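Local coordinates for enoyl-CoA hydratase (Mycobacterium thermoresistibile, PDB 3T3W), which probably catalyses the reversible addition of water to the double bond of enoyl-CoA thioesters in lipid metabolism, at residues F[112-120]-F[226-237]; F[168-176]-F[186-196]. All coordinates share one frame; numbering follows the deposited sequence. Where two conformers were deposited one is given.

In the fold
Both contacts lie within one crotonase-like subunit of a six-chain assembly, each with its centre about 15 Å from the centre of the chain and about 21 Å from the other. Contact 1 joins the last residues of helix 95-115 and the turn that follows to helix 222-239; contact 2, nested along the chain inside the loop that contact 1 closes, packs 168-176 against 186-196. They meet where Leu236 O lies 4.2 Å from Trp169 CH2. The second subunit touches both: its Lys177 reaches Asn233 of contact 1, and its Arg174 pairs with Glu170 of contact 2. The zinc ligands Glu102, Glu163, His252 and His256 belong to neither contact.

Contact 1 (F[112-120]-F[226-237]); sequences RWRNVPKPS and RQAKRAVNQTLD. With EDO (1,2-ethanediol), chain H.
The ammonium group of Lys229 is gripped by two backbone carbonyls of the 112-120 turn. NZ donates to Val116 O at 2.7 Å, nearly along the C=O axis, and to Lys118 O at 2.9 Å from above that carbonyl plane. A water accepts from NZ and ties it to Trp113 O and Ser120 OG, while Asp140 completes the setting with a salt bridge; its OD2 also accepts from Ser120 N. With CG anti to the backbone N (chi1 176°) and the chain extended beyond it, Lys229 reaches from helix 222-239 to the carbonyls of the turn.

Arg114 makes the second link. Its guanidinium lies flat on the amide of Asn233, the planes 3° apart and Asn233 CG 3.6 Å above the guanidinium centre. NH1 forms a salt bridge to Asp237 OD2 at 2.8 Å, on the syn side but 28° out of the carboxylate plane, and also donates to Asn115 OD1; NH2 donates to Asn233 O at 3.1 Å. That carbonyl takes Asp237 N on its opposite face. Pro117 CB sits over one face of the Arg226 guanidinium, 3.6 Å from NE. Asn233 OD1 accepts from Lys177 of the second subunit.

The loop carbonyls of Val116 and Lys118, with the Asp140 carboxylate, would probably stabilise the buried lysine's positive charge, while stacking and hydrogen bonds hold the Arg114 guanidinium flush against the Asn233 amide and fix its rotation.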
loop_
_atom_site.group_PDB
_atom_site.type_symbol
_atom_site.label_atom_id
_atom_site.label_comp_id
_atom_site.label_asym_id
_atom_site.label_seq_id
_atom_site.Cartn_x
_atom_site.Cartn_y
_atom_site.Cartn_z
ATOM N N ARG F 112 10.942 -7.226 17.056
ATOM C CA ARG F 112 12.173 -6.661 17.508
ATOM C C ARG F 112 13.359 -7.485 17.001
ATOM O O ARG F 112 14.335 -6.915 16.489
ATOM C CB ARG F 112 12.213 -6.605 19.042
ATOM C CG ARG F 112 13.533 -6.075 19.501
ATOM C CD ARG F 112 13.445 -5.416 20.832
ATOM N NE ARG F 112 12.963 -6.239 21.919
ATOM C CZ ARG F 112 11.829 -6.022 22.588
ATOM N NH1 ARG F 112 11.524 -6.762 23.648
ATOM N NH2 ARG F 112 10.982 -5.073 22.207
ATOM N N TRP F 113 13.264 -8.810 17.065
ATOM C CA TRP F 113 14.374 -9.648 16.557
ATOM C C TRP F 113 14.561 -9.491 15.047
ATOM O O TRP F 113 15.703 -9.399 14.544
ATOM C CB TRP F 113 14.121 -11.096 16.895
ATOM C CG TRP F 113 13.878 -11.318 18.358
ATOM C CD1 TRP F 113 14.307 -10.550 19.442
ATOM C CD2 TRP F 113 13.087 -12.401 18.931
ATOM N NE1 TRP F 113 13.835 -11.092 20.637
ATOM C CE2 TRP F 113 13.112 -12.219 20.380
ATOM C CE3 TRP F 113 12.382 -13.465 18.386
ATOM C CZ2 TRP F 113 12.425 -13.076 21.238
ATOM C CZ3 TRP F 113 11.701 -14.322 19.251
ATOM C CH2 TRP F 113 11.730 -14.130 20.653
ATOM N N ARG F 114 13.443 -9.462 14.331
ATOM C CA ARG F 114 13.425 -9.230 12.905
ATOM C C ARG F 114 14.242 -7.996 12.529
ATOM O O ARG F 114 14.935 -8.003 11.492
ATOM C CB ARG F 114 11.974 -9.130 12.402
ATOM C CG ARG F 114 11.803 -9.008 10.894
ATOM C CD ARG F 114 11.600 -7.564 10.459
ATOM N NE ARG F 114 11.150 -7.505 9.060
ATOM C CZ ARG F 114 10.872 -6.371 8.412
ATOM N NH1 ARG F 114 11.037 -5.189 9.025
ATOM N NH2 ARG F 114 10.434 -6.447 7.151
ATOM N N ASN F 115 14.130 -6.945 13.338
ATOM C CA ASN F 115 14.725 -5.644 13.044
ATOM C C ASN F 115 16.127 -5.417 13.600
ATOM O O ASN F 115 16.727 -4.349 13.371
ATOM C CB ASN F 115 13.764 -4.535 13.490
ATOM C CG ASN F 115 12.532 -4.475 12.608
ATOM O OD1 ASN F 115 12.665 -4.482 11.370
ATOM N ND2 ASN F 115 11.335 -4.398 13.222
ATOM N N VAL F 116 16.683 -6.390 14.336
ATOM C CA VAL F 116 18.035 -6.202 14.837
ATOM C C VAL F 116 18.972 -5.954 13.644
ATOM O O VAL F 116 18.920 -6.706 12.677
ATOM C CB VAL F 116 18.501 -7.409 15.705
ATOM C CG1 VAL F 116 20.028 -7.410 15.919
ATOM C CG2 VAL F 116 17.741 -7.437 17.022
ATOM N N PRO F 117 19.817 -4.901 13.691
ATOM C CA PRO F 117 20.531 -4.468 12.481
ATOM C C PRO F 117 21.842 -5.196 12.213
ATOM O O PRO F 117 22.836 -4.562 11.860
ATOM C CB PRO F 117 20.746 -2.981 12.748
ATOM C CG PRO F 117 20.939 -2.928 14.221
ATOM C CD PRO F 117 19.909 -3.885 14.756
ATOM N N LYS F 118 21.847 -6.512 12.423
ATOM C CA LYS F 118 22.970 -7.401 12.130
ATOM C C LYS F 118 22.365 -8.650 11.483
ATOM O O LYS F 118 21.222 -9.005 11.780
ATOM C CB LYS F 118 23.666 -7.831 13.424
ATOM C CG LYS F 118 24.221 -6.683 14.235
ATOM C CD LYS F 118 24.996 -7.169 15.440
ATOM C CE LYS F 118 25.511 -5.963 16.203
ATOM N NZ LYS F 118 26.319 -6.323 17.411
ATOM N N PRO F 119 23.126 -9.351 10.606
ATOM C CA PRO F 119 22.621 -10.578 10.023
ATOM C C PRO F 119 22.365 -11.646 11.061
ATOM O O PRO F 119 23.148 -11.759 12.009
ATOM C CB PRO F 119 23.741 -11.020 9.087
ATOM C CG PRO F 119 24.394 -9.727 8.688
ATOM C CD PRO F 119 24.375 -8.924 9.976
ATOM N N SER F 120 21.280 -12.403 10.881
ATOM C CA SER F 120 20.950 -13.523 11.756
ATOM C C SER F 120 20.593 -14.750 10.950
ATOM O O SER F 120 19.989 -14.679 9.865
ATOM C CB SER F 120 19.809 -13.179 12.696
ATOM O OG SER F 120 18.633 -12.803 11.949
ATOM N N ARG F 226 24.269 -4.091 7.557
ATOM C CA ARG F 226 23.079 -3.447 8.126
ATOM C C ARG F 226 22.198 -2.899 6.974
ATOM O O ARG F 226 20.986 -3.087 6.977
ATOM C CB ARG F 226 23.482 -2.268 9.038
ATOM C CG ARG F 226 22.276 -1.513 9.593
ATOM C CD ARG F 226 22.663 -0.384 10.582
ATOM N NE ARG F 226 21.429 0.145 11.202
ATOM C CZ ARG F 226 21.332 0.636 12.431
ATOM N NH1 ARG F 226 20.145 1.050 12.864
ATOM N NH2 ARG F 226 22.401 0.737 13.222
ATOM N N GLN F 227 22.816 -2.206 6.031
ATOM C CA GLN F 227 21.996 -1.552 5.014
ATOM C C GLN F 227 21.517 -2.521 3.914
ATOM O O GLN F 227 20.435 -2.294 3.370
ATOM C CB GLN F 227 22.644 -0.305 4.472
ATOM C CG GLN F 227 22.830 0.837 5.525
ATOM C CD GLN F 227 21.547 1.319 6.200
ATOM O OE1 GLN F 227 21.004 0.661 7.074
ATOM N NE2 GLN F 227 21.032 2.458 5.741
ATOM N N ALA F 228 22.234 -3.623 3.669
ATOM C CA ALA F 228 21.701 -4.711 2.818
ATOM C C ALA F 228 20.460 -5.298 3.475
ATOM O O ALA F 228 19.433 -5.530 2.823
ATOM C CB ALA F 228 22.727 -5.839 2.578
ATOM N N LYS F 229 20.555 -5.554 4.769
ATOM C CA LYS F 229 19.400 -6.071 5.523
ATOM C C LYS F 229 18.242 -5.067 5.457
ATOM O O LYS F 229 17.090 -5.470 5.197
ATOM C CB LYS F 229 19.761 -6.375 6.982
ATOM C CG LYS F 229 18.593 -6.824 7.844
ATOM C CD LYS F 229 19.117 -7.323 9.189
ATOM C CE LYS F 229 17.983 -7.799 10.078
ATOM N NZ LYS F 229 18.444 -8.834 11.058
ATOM N N ARG F 230 18.554 -3.790 5.674
ATOM C CA ARG F 230 17.528 -2.773 5.606
ATOM C C ARG F 230 16.876 -2.708 4.231
ATOM O O ARG F 230 15.661 -2.508 4.119
ATOM C CB ARG F 230 18.077 -1.394 5.967
ATOM C CG ARG F 230 16.927 -0.399 6.207
ATOM C CD ARG F 230 17.417 0.928 6.594
ATOM N NE ARG F 230 16.373 1.943 6.839
ATOM C CZ ARG F 230 15.572 2.039 7.906
ATOM N NH1 ARG F 230 15.508 1.113 8.832
ATOM N NH2 ARG F 230 14.778 3.079 8.016
ATOM N N ALA F 231 17.689 -2.730 3.176
ATOM C CA ALA F 231 17.159 -2.706 1.817
ATOM C C ALA F 231 16.041 -3.733 1.630
ATOM O O ALA F 231 14.950 -3.440 1.103
ATOM C CB ALA F 231 18.302 -2.931 0.790
ATOM N N VAL F 232 16.302 -4.975 2.050
ATOM C CA VAL F 232 15.288 -6.019 1.866
ATOM C C VAL F 232 14.089 -5.834 2.809
ATOM O O VAL F 232 12.942 -5.926 2.404
ATOM C CB VAL F 232 15.942 -7.400 2.023
ATOM C CG1 VAL F 232 14.909 -8.546 2.029
ATOM C CG2 VAL F 232 16.998 -7.607 0.902
ATOM N N ASN F 233 14.371 -5.599 4.078
ATOM C CA ASN F 233 13.322 -5.479 5.097
ATOM C C ASN F 233 12.423 -4.251 4.853
ATOM O O ASN F 233 11.206 -4.326 5.068
ATOM C CB ASN F 233 13.878 -5.476 6.525
ATOM C CG ASN F 233 14.204 -6.871 7.028
ATOM O OD1 ASN F 233 14.028 -7.837 6.304
ATOM N ND2 ASN F 233 14.702 -6.990 8.274
ATOM N N GLN F 234 13.000 -3.162 4.399
ATOM C CA GLN F 234 12.231 -1.970 4.066
ATOM C C GLN F 234 11.399 -2.196 2.786
ATOM O O GLN F 234 10.254 -1.748 2.709
ATOM C CB GLN F 234 13.147 -0.725 3.918
ATOM C CG GLN F 234 12.454 0.494 3.396
ATOM C CD GLN F 234 11.349 1.037 4.321
ATOM O OE1 GLN F 234 11.117 0.533 5.420
ATOM N NE2 GLN F 234 10.657 2.069 3.851
ATOM N N THR F 235 11.944 -2.910 1.797
ATOM C CA THR F 235 11.149 -3.327 0.651
ATOM C C THR F 235 9.900 -4.119 1.131
ATOM O O THR F 235 8.793 -3.829 0.715
ATOM C CB THR F 235 11.955 -4.147 -0.378
ATOM O OG1 THR F 235 12.938 -3.289 -0.974
ATOM C CG2 THR F 235 11.045 -4.691 -1.491
ATOM N N LEU F 236 10.093 -5.072 2.040
ATOM C CA LEU F 236 8.980 -5.845 2.622
ATOM C C LEU F 236 7.984 -4.968 3.371
ATOM O O LEU F 236 6.756 -5.098 3.197
ATOM C CB LEU F 236 9.506 -6.947 3.543
ATOM C CG LEU F 236 10.237 -8.106 2.874
ATOM C CD1 LEU F 236 10.903 -9.041 3.881
ATOM C CD2 LEU F 236 9.329 -8.896 1.942
ATOM N N ASP F 237 8.483 -3.998 4.124
ATOM C CA ASP F 237 7.553 -3.098 4.816
ATOM C C ASP F 237 6.777 -2.142 3.859
ATOM O O ASP F 237 5.578 -1.904 4.083
ATOM C CB ASP F 237 8.320 -2.340 5.914
ATOM C CG ASP F 237 8.626 -3.230 7.102
ATOM O OD1 ASP F 237 7.757 -4.082 7.450
ATOM O OD2 ASP F 237 9.710 -3.059 7.750
HETATM C C1 EDO H . 13.497 -13.142 5.959
HETATM O O1 EDO H . 14.733 -12.643 5.537
HETATM C C2 EDO H . 12.427 -12.106 5.781
HETATM O O2 EDO H . 12.702 -11.033 6.708
HETATM O O HOH W 1 16.832 -10.775 12.481
HETATM O O HOH W 2 14.956 -9.893 9.465
HETATM O O HOH W 3 14.739 -4.357 9.616
#

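Contact 2 (F[168-176]-F[186-196])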
loop_
_atom_site.group_PDB
_atom_site.type_symbol
_atom_site.label_atom_id
_atom_site.label_comp_id
_atom_site.label_asym_id
_atom_site.label_seq_id
_atom_site.Cartn_x
_atom_site.Cartn_y
_atom_site.Cartn_z
ATOM N N THR F 168 2.105 -16.330 4.722
ATOM C CA THR F 168 1.855 -15.895 3.364
ATOM C C THR F 168 3.123 -15.392 2.669
ATOM O O THR F 168 3.312 -15.630 1.485
ATOM C CB THR F 168 0.751 -14.820 3.317
ATOM O OG1 THR F 168 -0.456 -15.401 3.832
ATOM C CG2 THR F 168 0.438 -14.319 1.873
ATOM N N TRP F 169 3.925 -14.636 3.421
ATOM C CA TRP F 169 5.176 -14.064 2.925
ATOM C C TRP F 169 6.203 -15.130 2.640
ATOM O O TRP F 169 6.962 -15.042 1.650
ATOM C CB TRP F 169 5.729 -13.125 3.983
ATOM C CG TRP F 169 4.794 -11.976 4.292
ATOM C CD1 TRP F 169 3.827 -11.937 5.260
ATOM C CD2 TRP F 169 4.694 -10.718 3.569
ATOM N NE1 TRP F 169 3.147 -10.752 5.222
ATOM C CE2 TRP F 169 3.605 -9.975 4.193
ATOM C CE3 TRP F 169 5.368 -10.152 2.486
ATOM C CZ2 TRP F 169 3.266 -8.707 3.785
ATOM C CZ3 TRP F 169 5.021 -8.847 2.079
ATOM C CH2 TRP F 169 3.979 -8.151 2.706
ATOM N N GLU F 170 6.218 -16.159 3.468
ATOM C CA GLU F 170 7.266 -17.200 3.438
ATOM C C GLU F 170 6.958 -18.350 2.475
ATOM O O GLU F 170 7.859 -18.908 1.839
ATOM C CB GLU F 170 7.463 -17.743 4.843
ATOM C CG GLU F 170 7.999 -16.716 5.822
ATOM C CD GLU F 170 9.489 -16.445 5.724
ATOM O OE1 GLU F 170 10.215 -17.183 5.004
ATOM O OE2 GLU F 170 9.928 -15.514 6.442
ATOM N N LEU F 171 5.681 -18.693 2.385
ATOM C CA LEU F 171 5.201 -19.869 1.663
ATOM C C LEU F 171 4.415 -19.564 0.388
ATOM O O LEU F 171 4.227 -20.465 -0.448
ATOM C CB LEU F 171 4.345 -20.716 2.606
ATOM C CG LEU F 171 4.957 -21.156 3.921
ATOM C CD1 LEU F 171 3.893 -21.776 4.852
ATOM C CD2 LEU F 171 6.116 -22.131 3.690
ATOM N N GLY F 172 3.957 -18.326 0.253
ATOM C CA GLY F 172 2.936 -17.958 -0.722
ATOM C C GLY F 172 1.542 -18.274 -0.152
ATOM O O GLY F 172 1.404 -19.140 0.745
ATOM N N PRO F 173 0.496 -17.646 -0.696
ATOM C CA PRO F 173 -0.836 -17.784 -0.094
ATOM C C PRO F 173 -1.446 -19.174 -0.224
ATOM O O PRO F 173 -2.117 -19.635 0.715
ATOM C CB PRO F 173 -1.677 -16.738 -0.850
ATOM C CG PRO F 173 -0.899 -16.470 -2.129
ATOM C CD PRO F 173 0.521 -16.582 -1.714
ATOM N N ARG F 174 -1.233 -19.837 -1.358
ATOM C CA ARG F 174 -1.894 -21.136 -1.559
ATOM C C ARG F 174 -1.300 -22.181 -0.619
ATOM O O ARG F 174 -2.049 -22.997 -0.043
ATOM C CB ARG F 174 -1.801 -21.564 -3.020
ATOM C CG ARG F 174 -2.729 -20.721 -3.903
ATOM C CD ARG F 174 -2.824 -21.221 -5.316
ATOM N NE ARG F 174 -3.650 -20.294 -6.115
ATOM C CZ ARG F 174 -4.975 -20.250 -6.080
ATOM N NH1 ARG F 174 -5.645 -21.105 -5.344
ATOM N NH2 ARG F 174 -5.639 -19.367 -6.800
ATOM N N LYS F 175 0.031 -22.194 -0.481
ATOM C CA LYS F 175 0.673 -23.161 0.451
ATOM C C LYS F 175 0.319 -22.810 1.909
ATOM O O LYS F 175 0.034 -23.697 2.709
ATOM C CB LYS F 175 2.182 -23.234 0.250
ATOM C CG LYS F 175 2.764 -24.485 0.950
ATOM C CD LYS F 175 4.148 -24.935 0.473
ATOM C CE LYS F 175 4.255 -25.295 -0.982
ATOM N NZ LYS F 175 4.044 -26.719 -1.352
ATOM N N ALA F 176 0.291 -21.512 2.213
ATOM C CA ALA F 176 -0.084 -21.053 3.534
ATOM C C ALA F 176 -1.467 -21.569 3.929
ATOM O O ALA F 176 -1.655 -22.103 5.057
ATOM C CB ALA F 176 0.024 -19.503 3.665
ATOM N N MET F 186 5.375 -29.798 6.549
ATOM C CA MET F 186 6.199 -29.673 5.360
ATOM C C MET F 186 7.641 -30.090 5.652
ATOM O O MET F 186 8.224 -29.715 6.680
ATOM C CB MET F 186 6.226 -28.205 4.917
ATOM C CG MET F 186 4.822 -27.660 4.599
ATOM S SD MET F 186 4.888 -25.871 4.283
ATOM C CE MET F 186 5.108 -25.271 5.919
ATOM N N THR F 187 8.215 -30.872 4.762
ATOM C CA THR F 187 9.633 -31.204 4.861
ATOM C C THR F 187 10.505 -29.987 4.540
ATOM O O THR F 187 10.068 -29.000 3.943
ATOM C CB THR F 187 10.033 -32.311 3.892
ATOM O OG1 THR F 187 9.864 -31.828 2.558
ATOM C CG2 THR F 187 9.246 -33.598 4.161
ATOM N N ALA F 188 11.754 -30.073 4.970
ATOM C CA ALA F 188 12.775 -29.069 4.659
ATOM C C ALA F 188 12.855 -28.819 3.160
ATOM O O ALA F 188 12.953 -27.670 2.727
ATOM C CB ALA F 188 14.133 -29.507 5.245
ATOM N N GLU F 189 12.794 -29.886 2.362
ATOM C CA GLU F 189 12.893 -29.736 0.902
ATOM C C GLU F 189 11.699 -28.945 0.393
ATOM O O GLU F 189 11.852 -28.035 -0.425
ATOM C CB GLU F 189 13.023 -31.118 0.223
ATOM C CG GLU F 189 12.843 -31.140 -1.283
ATOM C CD GLU F 189 12.773 -32.562 -1.884
ATOM O OE1 GLU F 189 11.974 -33.412 -1.420
ATOM O OE2 GLU F 189 13.510 -32.831 -2.849
ATOM N N GLU F 190 10.520 -29.234 0.917
ATOM C CA GLU F 190 9.322 -28.494 0.497
ATOM C C GLU F 190 9.404 -27.008 0.802
ATOM O O GLU F 190 9.076 -26.180 -0.050
ATOM C CB GLU F 190 8.035 -29.123 1.088
ATOM C CG GLU F 190 6.801 -28.372 0.624
ATOM C CD GLU F 190 5.491 -28.939 1.156
ATOM O OE1 GLU F 190 5.509 -29.938 1.904
ATOM O OE2 GLU F 190 4.433 -28.397 0.745
ATOM N N VAL F 191 9.838 -26.634 2.011
ATOM C CA VAL F 191 9.956 -25.220 2.347
ATOM C C VAL F 191 11.133 -24.578 1.654
ATOM O O VAL F 191 11.091 -23.395 1.406
ATOM C CB VAL F 191 9.948 -24.898 3.883
ATOM C CG1 VAL F 191 8.632 -25.444 4.495
ATOM C CG2 VAL F 191 11.090 -25.544 4.606
ATOM N N ALA F 192 12.194 -25.320 1.338
ATOM C CA ALA F 192 13.265 -24.737 0.535
ATOM C C ALA F 192 12.727 -24.287 -0.867
ATOM O O ALA F 192 13.168 -23.272 -1.398
ATOM C CB ALA F 192 14.430 -25.748 0.368
ATOM N N GLN F 193 11.761 -25.023 -1.419
ATOM C CA GLN F 193 11.197 -24.702 -2.742
ATOM C C GLN F 193 10.463 -23.358 -2.754
ATOM O O GLN F 193 10.395 -22.684 -3.794
ATOM C CB GLN F 193 10.241 -25.795 -3.211
ATOM C CG GLN F 193 10.890 -27.102 -3.590
ATOM C CD GLN F 193 9.879 -28.160 -4.010
ATOM O OE1 GLN F 193 8.837 -28.367 -3.355
ATOM N NE2 GLN F 193 10.183 -28.848 -5.091
ATOM N N THR F 194 9.895 -22.956 -1.608
ATOM C CA THR F 194 9.187 -21.681 -1.507
ATOM C C THR F 194 10.133 -20.524 -1.206
ATOM O O THR F 194 9.742 -19.371 -1.324
ATOM C CB THR F 194 8.088 -21.687 -0.403
ATOM O OG1 THR F 194 8.701 -21.667 0.902
ATOM C CG2 THR F 194 7.161 -22.911 -0.504
ATOM N N GLY F 195 11.351 -20.845 -0.788
ATOM C CA GLY F 195 12.348 -19.857 -0.409
ATOM C C GLY F 195 12.434 -19.574 1.080
ATOM O O GLY F 195 13.357 -18.849 1.526
ATOM N N MET F 196 11.518 -20.158 1.863
ATOM C CA MET F 196 11.499 -19.965 3.293
ATOM C C MET F 196 12.812 -20.481 3.948
ATOM O O MET F 196 13.292 -19.947 4.924
ATOM C CB MET F 196 10.298 -20.692 3.903
ATOM C CG MET F 196 10.400 -20.776 5.410
ATOM S SD MET F 196 8.901 -21.415 6.141
ATOM C CE MET F 196 9.575 -22.181 7.632
HETATM O O HOH W 4 7.109 -26.294 -2.143
#
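Leu171 and Lys175 meet the 186-196 segment with different chemistry. The leucine reaches toward Met186 tip to tip, CD1 being 3.9 Å from CE, and its other methyl, CD2, lies 3.8 Å from Met196 SD and 4.2 Å from Val191 CG1. Lys175 NZ forms a 2.7 Å salt bridge with Glu190 OE2, which accepts through its anti lone pair and also pairs with Arg184. The lysine chain bends at chi3 (-60°) and chi4 on its way there, passing CD 3.8 Å from Thr194 CG2. Thr194 OG1 sits 3.0 Å from Glu170 O, with Val191 O as a rival acceptor for its proton. The Glu170 side chain crosses Met196 at about a right angle, OE1 3.6 Å from CG, its carboxylate paired with Arg174 of the second subunit.

Behind this shell, Thr187 caps helix 188-194 by accepting from Glu190 N, and a Schellman motif at Gly195 ends that helix. Gly172, with positive phi, lies between helix 167-171, which carries Leu171, and helix 173-182, which carries Lys175. These two helices pack against helix 188-194 and strand 186-187, an outer strand of the small sheet, next to strand 149-151, whose Phe150 backs Val191 and Met196.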